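Local coordinates for putative PAS/PAC sensor protein (Nakamurella multipartita DSM 44233, PDB 6HMJ) that senses blue light through a flavin-binding light-oxygen-voltage domain and is a photoreceptor that mediates RNA binding and translational regulation, at residues L313-R318 and A323-F328; P332-N335 and R339-H342. All coordinates share one frame; numbering follows the deposited sequence.

Contact 1 (L313-R318 and A323-F328). With FMN (flavin mononucleotide), chain E.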
loop_
_atom_site.group_PDB
_atom_site.type_symbol
_atom_site.label_atom_id
_atom_site.label_comp_id
_atom_site.label_asym_id
_atom_site.label_seq_id
_atom_site.Cartn_x
_atom_site.Cartn_y
_atom_site.Cartn_z
ATOM N N LEU A 313 8.132 -31.772 4.776
ATOM C CA LEU A 313 7.461 -30.709 4.042
ATOM C C LEU A 313 7.423 -31.107 2.573
ATOM O O LEU A 313 8.450 -31.494 2.004
ATOM C CB LEU A 313 8.183 -29.374 4.221
ATOM C CG LEU A 313 7.573 -28.171 3.500
ATOM C CD1 LEU A 313 6.171 -27.883 4.027
ATOM C CD2 LEU A 313 8.466 -26.944 3.639
ATOM N N ILE A 314 6.239 -31.038 1.967
ATOM C CA ILE A 314 6.062 -31.507 0.600
ATOM C C ILE A 314 4.899 -30.758 -0.030
ATOM O O ILE A 314 3.970 -30.321 0.654
ATOM C CB ILE A 314 5.839 -33.039 0.559
ATOM C CG1 ILE A 314 5.918 -33.556 -0.879
ATOM C CG2 ILE A 314 4.502 -33.406 1.195
ATOM C CD1 ILE A 314 5.977 -35.068 -0.981
ATOM N N ARG A 315 4.960 -30.616 -1.350
ATOM C CA ARG A 315 3.908 -29.949 -2.105
ATOM C C ARG A 315 2.801 -30.954 -2.405
ATOM O O ARG A 315 3.068 -32.046 -2.916
ATOM C CB ARG A 315 4.491 -29.364 -3.393
ATOM C CG ARG A 315 3.569 -28.427 -4.163
ATOM C CD ARG A 315 3.434 -27.076 -3.469
ATOM N NE ARG A 315 2.744 -26.091 -4.301
ATOM C CZ ARG A 315 2.263 -24.935 -3.852
ATOM N NH1 ARG A 315 2.389 -24.609 -2.573
ATOM N NH2 ARG A 315 1.652 -24.101 -4.685
ATOM N N ASN A 316 1.562 -30.595 -2.071
ATOM C CA ASN A 316 0.426 -31.497 -2.184
ATOM C C ASN A 316 -0.721 -30.810 -2.911
ATOM O O ASN A 316 -0.683 -29.609 -3.194
ATOM C CB ASN A 316 -0.073 -31.967 -0.809
ATOM C CG ASN A 316 0.730 -33.129 -0.229
ATOM O OD1 ASN A 316 0.466 -33.534 0.898
ATOM N ND2 ASN A 316 1.691 -33.667 -0.980
ATOM N N PHE A 317 -1.763 -31.595 -3.186
ATOM C CA PHE A 317 -2.896 -31.138 -3.978
ATOM C C PHE A 317 -4.164 -31.797 -3.465
ATOM O O PHE A 317 -4.191 -33.012 -3.251
ATOM C CB PHE A 317 -2.682 -31.463 -5.461
ATOM C CG PHE A 317 -1.329 -31.061 -5.973
ATOM C CD1 PHE A 317 -0.255 -31.929 -5.885
ATOM C CD2 PHE A 317 -1.126 -29.804 -6.518
ATOM C CE1 PHE A 317 0.992 -31.556 -6.343
ATOM C CE2 PHE A 317 0.118 -29.428 -6.978
ATOM C CZ PHE A 317 1.179 -30.303 -6.889
ATOM N N ARG A 318 -5.206 -30.994 -3.275
ATOM C CA ARG A 318 -6.498 -31.508 -2.854
ATOM C C ARG A 318 -7.157 -32.267 -4.006
ATOM O O ARG A 318 -6.655 -32.300 -5.132
ATOM C CB ARG A 318 -7.394 -30.364 -2.380
ATOM C CG ARG A 318 -6.740 -29.464 -1.340
ATOM C CD ARG A 318 -7.677 -28.360 -0.866
ATOM N NE ARG A 318 -8.124 -27.498 -1.959
ATOM C CZ ARG A 318 -8.856 -26.399 -1.797
ATOM N NH1 ARG A 318 -9.222 -26.010 -0.584
ATOM N NH2 ARG A 318 -9.219 -25.685 -2.852
ATOM N N ALA A 323 -3.248 -26.539 -4.854
ATOM C CA ALA A 323 -2.016 -26.920 -4.188
ATOM C C ALA A 323 -1.942 -26.316 -2.793
ATOM O O ALA A 323 -2.643 -25.359 -2.462
ATOM C CB ALA A 323 -0.804 -26.478 -5.014
ATOM N N PHE A 324 -1.091 -26.913 -1.965
ATOM C CA PHE A 324 -0.811 -26.388 -0.638
ATOM C C PHE A 324 0.460 -27.049 -0.130
ATOM O O PHE A 324 0.799 -28.161 -0.539
ATOM C CB PHE A 324 -1.981 -26.627 0.325
ATOM C CG PHE A 324 -2.220 -28.080 0.650
ATOM C CD1 PHE A 324 -2.925 -28.897 -0.223
ATOM C CD2 PHE A 324 -1.750 -28.626 1.833
ATOM C CE1 PHE A 324 -3.149 -30.228 0.074
ATOM C CE2 PHE A 324 -1.971 -29.958 2.136
ATOM C CZ PHE A 324 -2.672 -30.759 1.253
ATOM N N TRP A 325 1.165 -26.348 0.751
ATOM C CA TRP A 325 2.336 -26.919 1.400
ATOM C C TRP A 325 1.894 -27.749 2.595
ATOM O O TRP A 325 1.143 -27.271 3.452
ATOM C CB TRP A 325 3.307 -25.828 1.844
ATOM C CG TRP A 325 4.147 -25.281 0.734
ATOM C CD1 TRP A 325 3.971 -24.102 0.074
ATOM C CD2 TRP A 325 5.300 -25.900 0.153
ATOM N NE1 TRP A 325 4.945 -23.946 -0.884
ATOM C CE2 TRP A 325 5.773 -25.038 -0.855
ATOM C CE3 TRP A 325 5.979 -27.100 0.388
ATOM C CZ2 TRP A 325 6.892 -25.337 -1.627
ATOM C CZ3 TRP A 325 7.089 -27.394 -0.379
ATOM C CH2 TRP A 325 7.535 -26.516 -1.374
ATOM N N ASN A 326 2.369 -28.989 2.653
ATOM C CA ASN A 326 1.966 -29.954 3.667
ATOM C C ASN A 326 3.189 -30.310 4.499
ATOM O O ASN A 326 4.103 -30.982 4.011
ATOM C CB ASN A 326 1.366 -31.200 3.009
ATOM C CG ASN A 326 0.854 -32.224 4.018
ATOM O OD1 ASN A 326 1.121 -32.137 5.218
ATOM N ND2 ASN A 326 0.115 -33.211 3.522
ATOM N N GLU A 327 3.211 -29.851 5.746
ATOM C CA GLU A 327 4.171 -30.335 6.733
ATOM C C GLU A 327 3.451 -31.397 7.558
ATOM O O GLU A 327 2.622 -31.075 8.414
ATOM C CB GLU A 327 4.699 -29.212 7.618
ATOM C CG GLU A 327 5.824 -29.679 8.537
ATOM C CD GLU A 327 6.267 -28.628 9.522
ATOM O OE1 GLU A 327 7.112 -27.789 9.150
ATOM O OE2 GLU A 327 5.772 -28.641 10.669
ATOM N N PHE A 328 3.752 -32.663 7.290
ATOM C CA PHE A 328 3.142 -33.770 8.012
ATOM C C PHE A 328 4.214 -34.547 8.757
ATOM O O PHE A 328 5.265 -34.871 8.194
ATOM C CB PHE A 328 2.346 -34.689 7.071
ATOM C CG PHE A 328 3.189 -35.486 6.118
ATOM C CD1 PHE A 328 3.754 -36.689 6.504
ATOM C CD2 PHE A 328 3.372 -35.055 4.818
ATOM C CE1 PHE A 328 4.519 -37.429 5.618
ATOM C CE2 PHE A 328 4.131 -35.792 3.927
ATOM C CZ PHE A 328 4.704 -36.981 4.329
HETATM N N1 FMN E . 2.882 -38.272 1.439
HETATM C C2 FMN E . 2.395 -37.093 0.993
HETATM O O2 FMN E . 2.867 -36.599 -0.054
HETATM N N3 FMN E . 1.421 -36.425 1.633
HETATM C C4 FMN E . 0.858 -36.873 2.759
HETATM O O4 FMN E . -0.046 -36.225 3.325
HETATM C C4A FMN E . 1.332 -38.159 3.314
HETATM N N5 FMN E . 0.817 -38.682 4.443
HETATM C C5A FMN E . 1.274 -39.860 4.924
HETATM C C6 FMN E . 0.722 -40.368 6.095
HETATM C C7 FMN E . 1.165 -41.576 6.614
HETATM C C7M FMN E . 0.551 -42.109 7.881
HETATM C C8 FMN E . 2.244 -42.324 5.916
HETATM C C8M FMN E . 2.760 -43.635 6.446
HETATM C C9 FMN E . 2.800 -41.817 4.751
HETATM C C9A FMN E . 2.360 -40.609 4.219
HETATM N N10 FMN E . 2.907 -40.067 3.027
HETATM C C10 FMN E . 2.407 -38.842 2.565
HETATM C "C1'" FMN E . 3.982 -40.703 2.259
HETATM C "C2'" FMN E . 3.413 -41.536 1.127
HETATM O "O2'" FMN E . 2.189 -42.160 1.521
HETATM C "C3'" FMN E . 4.424 -42.598 0.740
HETATM O "O3'" FMN E . 4.700 -43.416 1.887
HETATM C "C4'" FMN E . 5.742 -42.021 0.244
HETATM O "O4'" FMN E . 5.517 -41.168 -0.879
HETATM C "C5'" FMN E . 6.629 -43.208 -0.099
HETATM O "O5'" FMN E . 7.216 -43.080 -1.386
HETATM P P FMN E . 6.600 -43.910 -2.614
HETATM O O1P FMN E . 7.477 -43.480 -3.762
HETATM O O2P FMN E . 6.762 -45.351 -2.191
HETATM O O3P FMN E . 5.152 -43.491 -2.687
#

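Contact 2 (P332-N335 and R339-H342)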
loop_
_atom_site.group_PDB
_atom_site.type_symbol
_atom_site.label_atom_id
_atom_site.label_comp_id
_atom_site.label_asym_id
_atom_site.label_seq_id
_atom_site.Cartn_x
_atom_site.Cartn_y
_atom_site.Cartn_z
ATOM N N PRO A 332 5.970 -43.525 14.278
ATOM C CA PRO A 332 5.771 -44.977 14.224
ATOM C C PRO A 332 5.110 -45.506 15.486
ATOM O O PRO A 332 5.326 -45.003 16.592
ATOM C CB PRO A 332 7.199 -45.521 14.079
ATOM C CG PRO A 332 8.045 -44.506 14.761
ATOM C CD PRO A 332 7.386 -43.174 14.501
ATOM N N VAL A 333 4.303 -46.546 15.304
ATOM C CA VAL A 333 3.604 -47.213 16.398
ATOM C C VAL A 333 4.107 -48.649 16.445
ATOM O O VAL A 333 3.988 -49.383 15.457
ATOM C CB VAL A 333 2.078 -47.171 16.216
ATOM C CG1 VAL A 333 1.388 -47.837 17.391
ATOM C CG2 VAL A 333 1.599 -45.736 16.036
ATOM N N ARG A 334 4.652 -49.053 17.587
ATOM C CA ARG A 334 5.248 -50.372 17.739
ATOM C C ARG A 334 4.365 -51.203 18.660
ATOM O O ARG A 334 3.860 -50.701 19.669
ATOM C CB ARG A 334 6.659 -50.257 18.319
ATOM C CG ARG A 334 7.558 -49.325 17.515
ATOM C CD ARG A 334 8.991 -49.272 18.031
ATOM N NE ARG A 334 9.818 -48.393 17.202
ATOM C CZ ARG A 334 10.632 -48.783 16.225
ATOM N NH1 ARG A 334 10.768 -50.067 15.919
ATOM N NH2 ARG A 334 11.322 -47.870 15.551
ATOM N N ASN A 335 4.176 -52.474 18.315
ATOM C CA ASN A 335 3.317 -53.348 19.102
ATOM C C ASN A 335 4.082 -53.834 20.333
ATOM O O ASN A 335 5.163 -53.334 20.661
ATOM C CB ASN A 335 2.799 -54.501 18.243
ATOM C CG ASN A 335 3.908 -55.400 17.730
ATOM O OD1 ASN A 335 5.065 -55.275 18.132
ATOM N ND2 ASN A 335 3.555 -56.321 16.838
ATOM N N ARG A 339 7.556 -54.393 17.195
ATOM C CA ARG A 339 7.423 -54.342 15.746
ATOM C C ARG A 339 6.602 -53.127 15.338
ATOM O O ARG A 339 5.534 -52.876 15.905
ATOM C CB ARG A 339 6.749 -55.622 15.249
ATOM C CG ARG A 339 6.470 -55.682 13.754
ATOM C CD ARG A 339 5.419 -56.744 13.468
ATOM N NE ARG A 339 5.183 -56.941 12.043
ATOM C CZ ARG A 339 4.158 -57.625 11.544
ATOM N NH1 ARG A 339 3.262 -58.173 12.355
ATOM N NH2 ARG A 339 4.023 -57.756 10.232
ATOM N N VAL A 340 7.097 -52.384 14.351
ATOM C CA VAL A 340 6.343 -51.262 13.801
ATOM C C VAL A 340 5.219 -51.835 12.945
ATOM O O VAL A 340 5.467 -52.392 11.872
ATOM C CB VAL A 340 7.236 -50.323 12.984
ATOM C CG1 VAL A 340 6.416 -49.165 12.429
ATOM C CG2 VAL A 340 8.387 -49.802 13.829
ATOM N N THR A 341 3.984 -51.700 13.414
ATOM C CA THR A 341 2.829 -52.201 12.683
ATOM C C THR A 341 2.056 -51.103 11.963
ATOM O O THR A 341 1.498 -51.363 10.893
ATOM C CB THR A 341 1.897 -52.974 13.625
ATOM O OG1 THR A 341 1.212 -52.071 14.497
ATOM C CG2 THR A 341 2.681 -53.960 14.464
ATOM N N HIS A 342 2.021 -49.883 12.503
ATOM C CA HIS A 342 1.353 -48.764 11.854
ATOM C C HIS A 342 2.239 -47.521 11.897
ATOM O O HIS A 342 3.286 -47.489 12.550
ATOM C CB HIS A 342 -0.002 -48.428 12.504
ATOM C CG HIS A 342 -1.027 -49.511 12.382
ATOM N ND1 HIS A 342 -0.966 -50.681 13.107
ATOM C CD2 HIS A 342 -2.144 -49.599 11.620
ATOM C CE1 HIS A 342 -2.002 -51.440 12.803
ATOM N NE2 HIS A 342 -2.732 -50.808 11.901
#

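Contact 1 (L313-R318 and A323-F328)
On the face that carries Ile314 and Phe324, chi1 -82° places CG of Asn316 beside its backbone N, and chi1 -177° turns CG of Asn326 away from its own N; this brings Asn326 ND2 to Asn316 OD1, a hydrogen bond of 2.7 Å between nearly perpendicular amides. The same OD1 accepts the flavin N3-H at 3.1 Å, while Asn316 ND2 gives a longer bond to flavin O2 and another to Arg315 O, above that carbonyl's plane. Asn316 CB rests over one face of the Phe324 ring, 3.9 Å from its centroid. Farther along, Phe328 lays a ring face on the isoalloxazine, with Ile314 CG2 at its edge, 3.6 Å from CE2. On the face of Arg315 and Trp325, Arg315 bends at chi2 and passes CD over the indole's five-membered ring, its CZ making an off-centre cation-pi contact; the indole also packs on Val354 of helix 351-372. With an alanine at Asn316, flavin N3 and Asn326 ND2 would probably lose their shared acceptor, and flavin O2 a donor. Asn316 thus carries two flavin bonds while Asn326 ND2 approaches flavin O4 to 3.0 Å, consistent with polar recognition of the pyrimidine edge in light-oxygen-voltage domains.

Contact 2 (P332-N335 and R339-H342)
An antiparallel beta hairpin with a classic bulge joins Pro332-Asn335 to Arg339-His342, at the turn end of strands 323-334 and 340-346 in the PAS sheet. Thr341 and His342 together face Val333: Thr341 N donates to Val333 O and Val333 N to His342 O, each at 3.1 Å. The extra residue shifts the register, and Arg334 then pairs with Val340. Next to the turn, Asn335 grips Arg339 twice. Its backbone N reaches Arg339 O at 2.8 Å, and its side-chain OD1 receives Arg339 N at the same length. This second bond depends on CG lying between the backbone N and carbonyl carbon (chi1 63°), which folds the amide back over the opposing strand; ND2 then comes alongside Thr341 CG2, at 3.5 Å. On the face opposite Val333 and His342, the Arg334 chain runs extended and sets one side of its guanidinium over Val340 CG2. Val340 CG1 separately meets Pro332 CB at 4.1 Å. Thr341 OG1 and His342 ND1 share a hydrogen bond of 2.9 Å within their strand. Beyond the hairpin, His342 packs against Val251 and Asp253 of the adjacent strand 250-253, while Val333 and His342 touch Ile237 of the second subunit.

Contact 1 closes before contact 2 opens, and the two follow in series along the chain, joined by strand 323-334, which serves as the second strand of one hairpin and the first of the next. Their centres lie about 25 Å apart within one antiparallel sheet, where strands 310-317, 323-334 and 340-346 are successive neighbours in the flavin-binding PAS domain. The two ends do different work: contact 1 meets the chromophore directly, whereas contact 2 borders the second subunit. The shared strand thus runs from the flavin pocket toward the surface facing the second subunit, consistent with signal transmission through the sheet in light-oxygen-voltage domains.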